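Local structure of L-amino acid deaminase (Proteus vulgaris, 5I39) at residues V57-I71 / Y196-A210. The protein binds flavin-adenine dinucleotide and probably uses it to deaminate L-amino acids oxidatively at the membrane. Numbering follows the deposited sequence.
Sequences VERGLSVVIVEKGNI and YAKKMGVRIYTQCAA. With FAD (flavin-adenine dinucleotide), chain B.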
ATOM      1  N   VAL A  57      -8.598  -2.990 -17.711  1.00  8.47           N
ATOM      2  CA  VAL A  57      -9.726  -3.788 -18.204  1.00  9.40           C
ATOM      3  C   VAL A  57     -10.997  -2.935 -18.295  1.00  9.24           C
ATOM      4  O   VAL A  57     -11.779  -3.084 -19.233  1.00  9.91           O
ATOM      5  CB  VAL A  57      -9.948  -5.060 -17.355  1.00 10.41           C
ATOM      6  CG1 VAL A  57     -11.276  -5.733 -17.682  1.00 12.16           C
ATOM      7  CG2 VAL A  57      -8.804  -6.034 -17.570  1.00 10.79           C
ATOM      8  N   GLU A  58     -11.190  -2.017 -17.354  1.00  9.09           N
ATOM      9  CA  GLU A  58     -12.322  -1.087 -17.430  1.00  9.40           C
ATOM     10  C   GLU A  58     -12.294  -0.198 -18.673  1.00  9.52           C
ATOM     11  O   GLU A  58     -13.341   0.255 -19.124  1.00 10.06           O
ATOM     12  CB  GLU A  58     -12.373  -0.215 -16.187  1.00  9.78           C
ATOM     13  CG  GLU A  58     -12.780  -0.982 -14.946  1.00 10.47           C
ATOM     14  CD  GLU A  58     -12.625  -0.187 -13.672  1.00 12.19           C
ATOM     15  OE1 GLU A  58     -11.963   0.873 -13.687  1.00 13.58           O
ATOM     16  OE2 GLU A  58     -13.166  -0.637 -12.640  1.00 13.20           O
ATOM     17  N   ARG A  59     -11.097   0.046 -19.213  1.00  9.50           N
ATOM     18  CA  ARG A  59     -10.915   0.787 -20.463  1.00 10.21           C
ATOM     19  C   ARG A  59     -11.037  -0.074 -21.730  1.00 11.10           C
ATOM     20  O   ARG A  59     -10.816   0.422 -22.833  1.00 13.40           O
ATOM     21  CB  ARG A  59      -9.559   1.496 -20.448  1.00 10.42           C
ATOM     22  CG  ARG A  59      -9.383   2.433 -19.276  1.00 10.61           C
ATOM     23  CD  ARG A  59      -8.068   3.178 -19.355  1.00 11.16           C
ATOM     24  NE  ARG A  59      -7.737   3.794 -18.069  1.00 11.58           N
ATOM     25  CZ  ARG A  59      -7.130   4.970 -17.883  1.00 11.09           C
ATOM     26  NH1 ARG A  59      -6.773   5.757 -18.902  1.00 11.49           N
ATOM     27  NH2 ARG A  59      -6.884   5.376 -16.643  1.00 11.53           N
ATOM     28  N   GLY A  60     -11.391  -1.349 -21.579  1.00 10.76           N
ATOM     29  CA  GLY A  60     -11.639  -2.240 -22.711  1.00 11.60           C
ATOM     30  C   GLY A  60     -10.435  -3.022 -23.204  1.00 11.77           C
ATOM     31  O   GLY A  60     -10.492  -3.621 -24.276  1.00 13.72           O
ATOM     32  N   LEU A  61      -9.353  -3.039 -22.427  1.00 10.93           N
ATOM     33  CA  LEU A  61      -8.116  -3.716 -22.824  1.00 10.97           C
ATOM     34  C   LEU A  61      -8.006  -5.077 -22.157  1.00 10.89           C
ATOM     35  O   LEU A  61      -8.362  -5.228 -20.993  1.00 11.32           O
ATOM     36  CB  LEU A  61      -6.911  -2.861 -22.437  1.00 11.70           C
ATOM     37  CG  LEU A  61      -6.865  -1.484 -23.105  1.00 12.99           C
ATOM     38  CD1 LEU A  61      -5.853  -0.581 -22.419  1.00 13.85           C
ATOM     39  CD2 LEU A  61      -6.560  -1.602 -24.591  1.00 14.53           C
ATOM     40  N   SER A  62      -7.517  -6.070 -22.897  1.00 10.65           N
ATOM     41  CA  SER A  62      -7.166  -7.355 -22.294  1.00 10.61           C
ATOM     42  C   SER A  62      -5.848  -7.217 -21.529  1.00 10.40           C
ATOM     43  O   SER A  62      -4.923  -6.522 -21.970  1.00 10.25           O
ATOM     44  CB  SER A  62      -7.064  -8.451 -23.348  1.00 11.37           C
ATOM     45  OG  SER A  62      -6.034  -8.172 -24.274  1.00 11.67           O
ATOM     46  N   VAL A  63      -5.776  -7.874 -20.376  1.00  9.83           N
ATOM     47  CA  VAL A  63      -4.611  -7.760 -19.505  1.00  9.58           C
ATOM     48  C   VAL A  63      -4.187  -9.129 -19.007  1.00  9.35           C
ATOM     49  O   VAL A  63      -5.016  -9.923 -18.559  1.00  9.95           O
ATOM     50  CB  VAL A  63      -4.873  -6.844 -18.290  1.00 10.01           C
ATOM     51  CG1 VAL A  63      -3.612  -6.698 -17.448  1.00 10.24           C
ATOM     52  CG2 VAL A  63      -5.353  -5.469 -18.737  1.00 10.22           C
ATOM     53  N   VAL A  64      -2.883  -9.380 -19.088  1.00  9.50           N
ATOM     54  CA  VAL A  64      -2.256 -10.525 -18.452  1.00  9.64           C
ATOM     55  C   VAL A  64      -1.236 -10.003 -17.448  1.00  9.46           C
ATOM     56  O   VAL A  64      -0.423  -9.144 -17.780  1.00  9.81           O
ATOM     57  CB  VAL A  64      -1.567 -11.443 -19.486  1.00 10.14           C
ATOM     58  CG1 VAL A  64      -0.642 -12.457 -18.819  1.00 10.86           C
ATOM     59  CG2 VAL A  64      -2.614 -12.170 -20.316  1.00 10.61           C
ATOM     60  N   ILE A  65      -1.288 -10.531 -16.226  1.00  9.08           N
ATOM     61  CA  ILE A  65      -0.253 -10.290 -15.226  1.00  9.04           C
ATOM     62  C   ILE A  65       0.621 -11.533 -15.160  1.00  9.13           C
ATOM     63  O   ILE A  65       0.106 -12.654 -15.088  1.00  9.74           O
ATOM     64  CB  ILE A  65      -0.813 -10.009 -13.811  1.00  9.01           C
ATOM     65  CG1 ILE A  65      -1.817  -8.849 -13.839  1.00  8.93           C
ATOM     66  CG2 ILE A  65       0.334  -9.714 -12.842  1.00  9.04           C
ATOM     67  CD1 ILE A  65      -2.431  -8.506 -12.498  1.00  9.29           C
ATOM     68  N   VAL A  66       1.934 -11.329 -15.160  1.00  9.09           N
ATOM     69  CA  VAL A  66       2.879 -12.405 -14.874  1.00  9.59           C
ATOM     70  C   VAL A  66       3.521 -12.131 -13.513  1.00  9.44           C
ATOM     71  O   VAL A  66       3.931 -11.003 -13.220  1.00  9.61           O
ATOM     72  CB  VAL A  66       3.910 -12.619 -16.011  1.00 10.29           C
ATOM     73  CG1 VAL A  66       3.191 -13.084 -17.268  1.00 10.80           C
ATOM     74  CG2 VAL A  66       4.747 -11.376 -16.292  1.00 10.81           C
ATOM     75  N   GLU A  67       3.562 -13.171 -12.682  1.00  9.38           N
ATOM     76  CA  GLU A  67       3.988 -13.083 -11.291  1.00  9.47           C
ATOM     77  C   GLU A  67       4.970 -14.222 -11.029  1.00  9.81           C
ATOM     78  O   GLU A  67       4.636 -15.394 -11.221  1.00 10.18           O
ATOM     79  CB  GLU A  67       2.762 -13.183 -10.372  1.00  9.55           C
ATOM     80  CG  GLU A  67       3.049 -13.457  -8.899  1.00  9.46           C
ATOM     81  CD  GLU A  67       3.987 -12.450  -8.271  1.00  9.08           C
ATOM     82  OE1 GLU A  67       3.630 -11.252  -8.233  1.00  9.24           O
ATOM     83  OE2 GLU A  67       5.073 -12.866  -7.806  1.00  9.52           O
ATOM     84  N   LYS A  68       6.176 -13.873 -10.592  1.00 10.00           N
ATOM     85  CA  LYS A  68       7.261 -14.848 -10.424  1.00 10.21           C
ATOM     86  C   LYS A  68       6.997 -15.837  -9.284  1.00 10.51           C
ATOM     87  O   LYS A  68       7.472 -16.968  -9.334  1.00 11.48           O
ATOM     88  CB  LYS A  68       8.613 -14.140 -10.232  1.00 11.08           C
ATOM     89  CG  LYS A  68       8.766 -13.370  -8.929  1.00 11.60           C
ATOM     90  CD  LYS A  68      10.157 -12.772  -8.774  1.00 12.98           C
ATOM     91  CE  LYS A  68      10.273 -11.908  -7.526  1.00 14.73           C
ATOM     92  NZ  LYS A  68       9.886 -12.609  -6.268  1.00 18.94           N
ATOM     93  N   GLY A  69       6.268 -15.403  -8.260  1.00 10.27           N
ATOM     94  CA  GLY A  69       5.909 -16.253  -7.127  1.00 10.57           C
ATOM     95  C   GLY A  69       4.406 -16.416  -7.044  1.00 10.51           C
ATOM     96  O   GLY A  69       3.750 -16.701  -8.045  1.00 11.03           O
ATOM     97  N   ASN A  70       3.867 -16.248  -5.840  1.00 11.04           N
ATOM     98  CA  ASN A  70       2.427 -16.286  -5.610  1.00 11.21           C
ATOM     99  C   ASN A  70       1.821 -14.891  -5.701  1.00 10.22           C
ATOM    100  O   ASN A  70       2.494 -13.889  -5.476  1.00 10.52           O
ATOM    101  CB  ASN A  70       2.123 -16.856  -4.223  1.00 13.58           C
ATOM    102  CG  ASN A  70       2.536 -18.310  -4.075  1.00 16.24           C
ATOM    103  OD1 ASN A  70       2.518 -19.072  -5.038  1.00 19.00           O
ATOM    104  ND2 ASN A  70       2.885 -18.709  -2.856  1.00 20.01           N
ATOM    105  N   ILE A  71       0.530 -14.839  -6.002  1.00  9.79           N
ATOM    106  CA  ILE A  71      -0.221 -13.585  -5.978  1.00  9.70           C
ATOM    107  C   ILE A  71      -0.122 -12.950  -4.589  1.00  9.61           C
ATOM    108  O   ILE A  71      -0.335 -13.617  -3.580  1.00  9.64           O
ATOM    109  CB  ILE A  71      -1.698 -13.818  -6.362  1.00  9.95           C
ATOM    110  CG1 ILE A  71      -1.789 -14.104  -7.863  1.00 10.65           C
ATOM    111  CG2 ILE A  71      -2.564 -12.616  -5.999  1.00 10.58           C
ATOM    112  CD1 ILE A  71      -3.117 -14.656  -8.334  1.00 11.04           C
ATOM    113  N   TYR A 196     -11.074 -10.367  -7.497  1.00  8.59           N
ATOM    114  CA  TYR A 196     -11.895  -9.449  -8.274  1.00  8.55           C
ATOM    115  C   TYR A 196     -11.294  -9.210  -9.662  1.00  8.37           C
ATOM    116  O   TYR A 196     -12.005  -9.264 -10.662  1.00  8.59           O
ATOM    117  CB  TYR A 196     -12.070  -8.140  -7.515  1.00  8.61           C
ATOM    118  CG  TYR A 196     -12.815  -7.064  -8.269  1.00  8.59           C
ATOM    119  CD1 TYR A 196     -14.194  -7.138  -8.468  1.00  8.68           C
ATOM    120  CD2 TYR A 196     -12.139  -5.956  -8.767  1.00  8.77           C
ATOM    121  CE1 TYR A 196     -14.875  -6.135  -9.145  1.00  8.61           C
ATOM    122  CE2 TYR A 196     -12.804  -4.950  -9.445  1.00  8.76           C
ATOM    123  CZ  TYR A 196     -14.169  -5.037  -9.632  1.00  8.59           C
ATOM    124  OH  TYR A 196     -14.801  -4.013 -10.305  1.00  8.86           O
ATOM    125  N   ALA A 197      -9.983  -8.988  -9.723  1.00  8.18           N
ATOM    126  CA  ALA A 197      -9.305  -8.819 -11.008  1.00  8.35           C
ATOM    127  C   ALA A 197      -9.526 -10.034 -11.912  1.00  8.51           C
ATOM    128  O   ALA A 197      -9.841  -9.882 -13.095  1.00  8.99           O
ATOM    129  CB  ALA A 197      -7.822  -8.575 -10.798  1.00  8.51           C
ATOM    130  N   LYS A 198      -9.375 -11.234 -11.353  1.00  8.71           N
ATOM    131  CA  LYS A 198      -9.644 -12.463 -12.107  1.00  9.21           C
ATOM    132  C   LYS A 198     -11.091 -12.523 -12.593  1.00  9.22           C
ATOM    133  O   LYS A 198     -11.350 -12.873 -13.749  1.00  9.87           O
ATOM    134  CB  LYS A 198      -9.325 -13.704 -11.276  1.00  9.84           C
ATOM    135  CG  LYS A 198      -7.839 -13.928 -11.036  1.00 10.51           C
ATOM    136  CD  LYS A 198      -7.587 -15.024 -10.012  1.00 12.04           C
ATOM    137  CE  LYS A 198      -7.980 -16.406 -10.520  1.00 14.03           C
ATOM    138  NZ  LYS A 198      -7.947 -17.412  -9.428  1.00 16.41           N
ATOM    139  N   LYS A 199     -12.031 -12.166 -11.726  1.00  9.41           N
ATOM    140  CA  LYS A 199     -13.439 -12.124 -12.102  1.00  9.63           C
ATOM    141  C   LYS A 199     -13.704 -11.144 -13.253  1.00  9.85           C
ATOM    142  O   LYS A 199     -14.532 -11.412 -14.125  1.00 10.50           O
ATOM    143  CB  LYS A 199     -14.288 -11.769 -10.888  1.00 10.19           C
ATOM    144  CG  LYS A 199     -15.782 -11.835 -11.146  1.00 11.52           C
ATOM    145  CD  LYS A 199     -16.568 -11.434  -9.915  1.00 13.20           C
ATOM    146  CE  LYS A 199     -18.018 -11.133 -10.263  1.00 14.25           C
ATOM    147  NZ  LYS A 199     -18.732 -12.294 -10.867  1.00 16.99           N
HETATM  148  N   MSE A 200     -12.983 -10.022 -13.256  1.00  9.57           N
HETATM  149  CA  MSE A 200     -13.087  -9.026 -14.331  1.00  9.75           C
HETATM  150  C   MSE A 200     -12.388  -9.442 -15.612  1.00 10.44           C
HETATM  151  O   MSE A 200     -12.482  -8.735 -16.615  1.00 11.76           O
HETATM  152  CB  MSE A 200     -12.519  -7.681 -13.862  1.00 10.15           C
HETATM  153  CG  MSE A 200     -13.251  -7.050 -12.673  1.00 10.86           C
HETATM  154 SE   MSE A 200     -15.142  -6.682 -13.048  1.00 13.28          SE
HETATM  155  CE  MSE A 200     -15.902  -8.312 -12.261  1.00 13.08           C
ATOM    156  N   GLY A 201     -11.691 -10.577 -15.603  1.00 10.09           N
ATOM    157  CA  GLY A 201     -11.069 -11.133 -16.805  1.00 10.70           C
ATOM    158  C   GLY A 201      -9.570 -10.918 -16.900  1.00 10.60           C
ATOM    159  O   GLY A 201      -8.964 -11.301 -17.898  1.00 11.06           O
ATOM    160  N   VAL A 202      -8.957 -10.323 -15.877  1.00 10.10           N
ATOM    161  CA  VAL A 202      -7.498 -10.256 -15.827  1.00  9.73           C
ATOM    162  C   VAL A 202      -6.998 -11.685 -15.637  1.00 10.01           C
ATOM    163  O   VAL A 202      -7.477 -12.393 -14.756  1.00 10.72           O
ATOM    164  CB  VAL A 202      -6.979  -9.385 -14.665  1.00  9.45           C
ATOM    165  CG1 VAL A 202      -5.455  -9.353 -14.666  1.00  9.32           C
ATOM    166  CG2 VAL A 202      -7.532  -7.969 -14.754  1.00  9.54           C
ATOM    167  N   ARG A 203      -6.061 -12.120 -16.472  1.00  9.83           N
ATOM    168  CA  ARG A 203      -5.464 -13.443 -16.312  1.00 10.22           C
ATOM    169  C   ARG A 203      -4.105 -13.282 -15.648  1.00 10.00           C
ATOM    170  O   ARG A 203      -3.306 -12.447 -16.065  1.00 10.89           O
ATOM    171  CB  ARG A 203      -5.403 -14.168 -17.653  1.00 11.11           C
ATOM    172  CG  ARG A 203      -6.806 -14.482 -18.160  1.00 12.23           C
ATOM    173  CD  ARG A 203      -6.815 -15.354 -19.398  1.00 13.72           C
ATOM    174  NE  ARG A 203      -6.389 -14.628 -20.590  1.00 14.86           N
ATOM    175  CZ  ARG A 203      -6.273 -15.170 -21.804  1.00 16.94           C
ATOM    176  NH1 ARG A 203      -6.539 -16.460 -22.004  1.00 18.19           N
ATOM    177  NH2 ARG A 203      -5.879 -14.417 -22.826  1.00 19.36           N
ATOM    178  N   ILE A 204      -3.885 -14.050 -14.582  1.00  9.81           N
ATOM    179  CA  ILE A 204      -2.722 -13.881 -13.713  1.00  9.92           C
ATOM    180  C   ILE A 204      -1.976 -15.203 -13.635  1.00 10.23           C
ATOM    181  O   ILE A 204      -2.503 -16.187 -13.111  1.00 11.23           O
ATOM    182  CB  ILE A 204      -3.117 -13.428 -12.287  1.00 10.13           C
ATOM    183  CG1 ILE A 204      -4.016 -12.185 -12.354  1.00  9.81           C
ATOM    184  CG2 ILE A 204      -1.859 -13.152 -11.464  1.00 10.14           C
ATOM    185  CD1 ILE A 204      -4.506 -11.659 -11.016  1.00 10.89           C
ATOM    186  N   TYR A 205      -0.747 -15.215 -14.141  1.00 10.02           N
ATOM    187  CA  TYR A 205       0.061 -16.434 -14.191  1.00 10.70           C
ATOM    188  C   TYR A 205       1.151 -16.380 -13.137  1.00 10.59           C
ATOM    189  O   TYR A 205       2.026 -15.517 -13.176  1.00 10.83           O
ATOM    190  CB  TYR A 205       0.607 -16.657 -15.605  1.00 11.16           C
ATOM    191  CG  TYR A 205      -0.548 -16.846 -16.546  1.00 11.39           C
ATOM    192  CD1 TYR A 205      -1.136 -18.099 -16.721  1.00 12.10           C
ATOM    193  CD2 TYR A 205      -1.129 -15.756 -17.185  1.00 11.49           C
ATOM    194  CE1 TYR A 205      -2.240 -18.264 -17.540  1.00 12.83           C
ATOM    195  CE2 TYR A 205      -2.237 -15.908 -17.999  1.00 12.03           C
ATOM    196  CZ  TYR A 205      -2.789 -17.163 -18.176  1.00 12.62           C
ATOM    197  OH  TYR A 205      -3.886 -17.303 -18.994  1.00 13.36           O
ATOM    198  N   THR A 206       1.053 -17.296 -12.177  1.00 10.68           N
ATOM    199  CA  THR A 206       1.987 -17.395 -11.063  1.00 10.97           C
ATOM    200  C   THR A 206       3.130 -18.349 -11.412  1.00 11.33           C
ATOM    201  O   THR A 206       3.066 -19.085 -12.400  1.00 11.75           O
ATOM    202  CB  THR A 206       1.265 -17.867  -9.795  1.00 11.27           C
ATOM    203  OG1 THR A 206       0.558 -19.079 -10.071  1.00 12.24           O
ATOM    204  CG2 THR A 206       0.278 -16.813  -9.338  1.00 11.69           C
ATOM    205  N   GLN A 207       4.183 -18.327 -10.599  1.00 11.72           N
ATOM    206  CA  GLN A 207       5.416 -19.077 -10.888  1.00 12.56           C
ATOM    207  C   GLN A 207       5.888 -18.809 -12.325  1.00 12.23           C
ATOM    208  O   GLN A 207       6.282 -19.727 -13.054  1.00 13.78           O
ATOM    209  CB  GLN A 207       5.216 -20.581 -10.644  1.00 14.06           C
ATOM    210  CG  GLN A 207       4.892 -20.944  -9.204  1.00 15.75           C
ATOM    211  CD  GLN A 207       3.452 -20.654  -8.817  1.00 16.57           C
ATOM    212  OE1 GLN A 207       2.526 -20.958  -9.567  1.00 17.70           O
ATOM    213  NE2 GLN A 207       3.255 -20.073  -7.638  1.00 18.04           N
ATOM    214  N   CYS A 208       5.827 -17.538 -12.718  1.00 11.64           N
ATOM    215  CA  CYS A 208       6.024 -17.117 -14.102  1.00 12.04           C
ATOM    216  C   CYS A 208       6.716 -15.756 -14.127  1.00 11.76           C
ATOM    217  O   CYS A 208       6.070 -14.713 -14.203  1.00 12.69           O
ATOM    218  CB  CYS A 208       4.676 -17.066 -14.823  1.00 12.45           C
ATOM    219  SG  CYS A 208       4.767 -16.673 -16.584  1.00 15.15           S
ATOM    220  N   ALA A 209       8.041 -15.782 -14.039  1.00 11.60           N
ATOM    221  CA  ALA A 209       8.843 -14.569 -13.999  1.00 11.25           C
ATOM    222  C   ALA A 209       9.009 -13.972 -15.384  1.00 11.31           C
ATOM    223  O   ALA A 209       9.326 -14.685 -16.337  1.00 12.09           O
ATOM    224  CB  ALA A 209      10.212 -14.862 -13.414  1.00 11.94           C
ATOM    225  N   ALA A 210       8.798 -12.664 -15.490  1.00 10.55           N
ATOM    226  CA  ALA A 210       9.186 -11.918 -16.676  1.00 10.61           C
ATOM    227  C   ALA A 210      10.703 -11.752 -16.656  1.00 10.82           C
ATOM    228  O   ALA A 210      11.265 -11.264 -15.677  1.00 10.98           O
ATOM    229  CB  ALA A 210       8.511 -10.557 -16.701  1.00 10.49           C
TER
HETATM  230  PA  FAD B 501       4.617  -6.123  -4.142  1.00  8.44           P
HETATM  231  O1A FAD B 501       5.930  -6.542  -3.471  1.00  9.40           O
HETATM  232  O2A FAD B 501       3.377  -6.404  -3.316  1.00  8.55           O
HETATM  233  O5B FAD B 501       4.393  -6.878  -5.524  1.00  8.65           O
HETATM  234  C5B FAD B 501       5.365  -6.902  -6.559  1.00  9.00           C
HETATM  235  C4B FAD B 501       5.258  -8.280  -7.187  1.00  9.26           C
HETATM  236  O4B FAD B 501       6.099  -8.321  -8.357  1.00  9.35           O
HETATM  237  C3B FAD B 501       5.750  -9.379  -6.244  1.00  9.27           C
HETATM  238  O3B FAD B 501       4.686 -10.288  -5.965  1.00  9.19           O
HETATM  239  C2B FAD B 501       6.920  -9.996  -7.025  1.00  9.48           C
HETATM  240  O2B FAD B 501       7.073 -11.411  -6.807  1.00  9.44           O
HETATM  241  C1B FAD B 501       6.586  -9.642  -8.462  1.00  9.50           C
HETATM  242  N9A FAD B 501       7.722  -9.594  -9.388  1.00  9.61           N
HETATM  243  C8A FAD B 501       8.851  -8.934  -9.223  1.00  9.95           C
HETATM  244  N7A FAD B 501       9.664  -9.052 -10.294  1.00 10.19           N
HETATM  245  C5A FAD B 501       8.998  -9.824 -11.142  1.00  9.81           C
HETATM  246  C6A FAD B 501       9.257 -10.370 -12.471  1.00  9.91           C
HETATM  247  N6A FAD B 501      10.419 -10.106 -13.103  1.00 10.37           N
HETATM  248  N1A FAD B 501       8.312 -11.134 -13.053  1.00  9.86           N
HETATM  249  C2A FAD B 501       7.143 -11.387 -12.447  1.00  9.92           C
HETATM  250  N3A FAD B 501       6.839 -10.944 -11.222  1.00  9.89           N
HETATM  251  C4A FAD B 501       7.718 -10.176 -10.565  1.00  9.75           C
HETATM  252  N1  FAD B 501       1.409   0.973   2.618  1.00  9.02           N
HETATM  253  C2  FAD B 501       0.332   1.603   3.098  1.00  8.86           C
HETATM  254  O2  FAD B 501      -0.366   2.252   2.299  1.00  8.78           O
HETATM  255  N3  FAD B 501       0.016   1.540   4.414  1.00  8.78           N
HETATM  256  C4  FAD B 501       0.737   0.889   5.332  1.00  8.97           C
HETATM  257  O4  FAD B 501       0.387   0.849   6.503  1.00  8.91           O
HETATM  258  C4X FAD B 501       1.952   0.187   4.894  1.00  9.35           C
HETATM  259  N5  FAD B 501       2.792  -0.461   5.745  1.00  9.57           N
HETATM  260  C5X FAD B 501       3.775  -1.226   5.259  1.00  9.73           C
HETATM  261  C6  FAD B 501       4.513  -2.072   6.090  1.00  9.99           C
HETATM  262  C7  FAD B 501       5.498  -2.920   5.592  1.00  9.97           C
HETATM  263  C7M FAD B 501       6.244  -3.863   6.509  1.00 10.31           C
HETATM  264  C8  FAD B 501       5.794  -2.918   4.152  1.00 10.07           C
HETATM  265  C8M FAD B 501       6.827  -3.842   3.552  1.00 10.78           C
HETATM  266  C9  FAD B 501       5.074  -2.056   3.323  1.00  9.78           C
HETATM  267  C9A FAD B 501       4.086  -1.212   3.817  1.00  9.36           C
HETATM  268  N10 FAD B 501       3.366  -0.348   2.983  1.00  9.06           N
HETATM  269  C10 FAD B 501       2.214   0.282   3.446  1.00  9.12           C
HETATM  270  C1' FAD B 501       3.682  -0.229   1.574  1.00  8.82           C
HETATM  271  C2' FAD B 501       2.905  -1.144   0.695  1.00  8.75           C
HETATM  272  O2' FAD B 501       2.812  -2.418   1.323  1.00  8.78           O
HETATM  273  C3' FAD B 501       3.646  -1.222  -0.637  1.00  8.58           C
HETATM  274  O3' FAD B 501       3.950   0.102  -1.149  1.00  8.36           O
HETATM  275  C4' FAD B 501       2.870  -1.953  -1.707  1.00  8.46           C
HETATM  276  O4' FAD B 501       2.414  -3.224  -1.207  1.00  8.40           O
HETATM  277  C5' FAD B 501       3.755  -2.167  -2.921  1.00  8.42           C
HETATM  278  O5' FAD B 501       2.979  -2.910  -3.863  1.00  8.18           O
HETATM  279  P   FAD B 501       3.716  -3.511  -5.174  1.00  8.24           P
HETATM  280  O1P FAD B 501       2.653  -4.173  -5.996  1.00  8.32           O
HETATM  281  O2P FAD B 501       4.602  -2.447  -5.786  1.00  8.60           O
HETATM  282  O3P FAD B 501       4.774  -4.572  -4.546  1.00  8.52           O
HETATM  283  O   HOH W   1     -13.810  -3.328 -12.755  1.00 13.06           O
HETATM  284  O   HOH W   2      -6.165 -11.693 -20.707  1.00 16.44           O
HETATM  285  O   HOH W   3      -8.159  -9.361 -19.755  1.00 17.38           O
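Ile-65 and Ile-204 run alongside each other on one face of the sheet, with Ile-65 CD1 4.0 Å from Ile-204 CG1; Val-202 CG1 touches both CG1 and CD1 of Ile-65. Backbone hydrogen bonds alternate between the two strands: Ile-65 N gives to Arg-203 O and Ile-65 O receives Tyr-205 N, the latter at 2.9 Å. Strand 203-205 is thereby added, parallel, to strand 63-66 at the border of the Rossmann-type FAD-binding sheet. On the other face Val-64 CG1 meets the ring edge of Tyr-205.

Past the strands, Glu-67 runs from the sheet to the cofactor. Its CB sits 3.7 Å from Tyr-205 O; CG, anti to the backbone N (chi1 165°), approaches Thr-206 CG2 at 4.4 Å, and a bend at chi2 (56°) turns the carboxylate onto the adenosine ribose, CD 3.2 Å from FAD O3B. There OE1 accepts hydrogen bonds from O3B of FAD and from the amide of Ala-45, while OE2 accepts one from O2B at 2.7 Å. The anti lone pair of OE2 receives the N-H of Gly-69, which helps fix the rotation of the carboxylate. Lys-68 NZ donates to the same ribose O2B, and Ala-210 pairs with the adenine through its backbone N and O, N donating to N1A (2.9 Å) and O accepting from N6A.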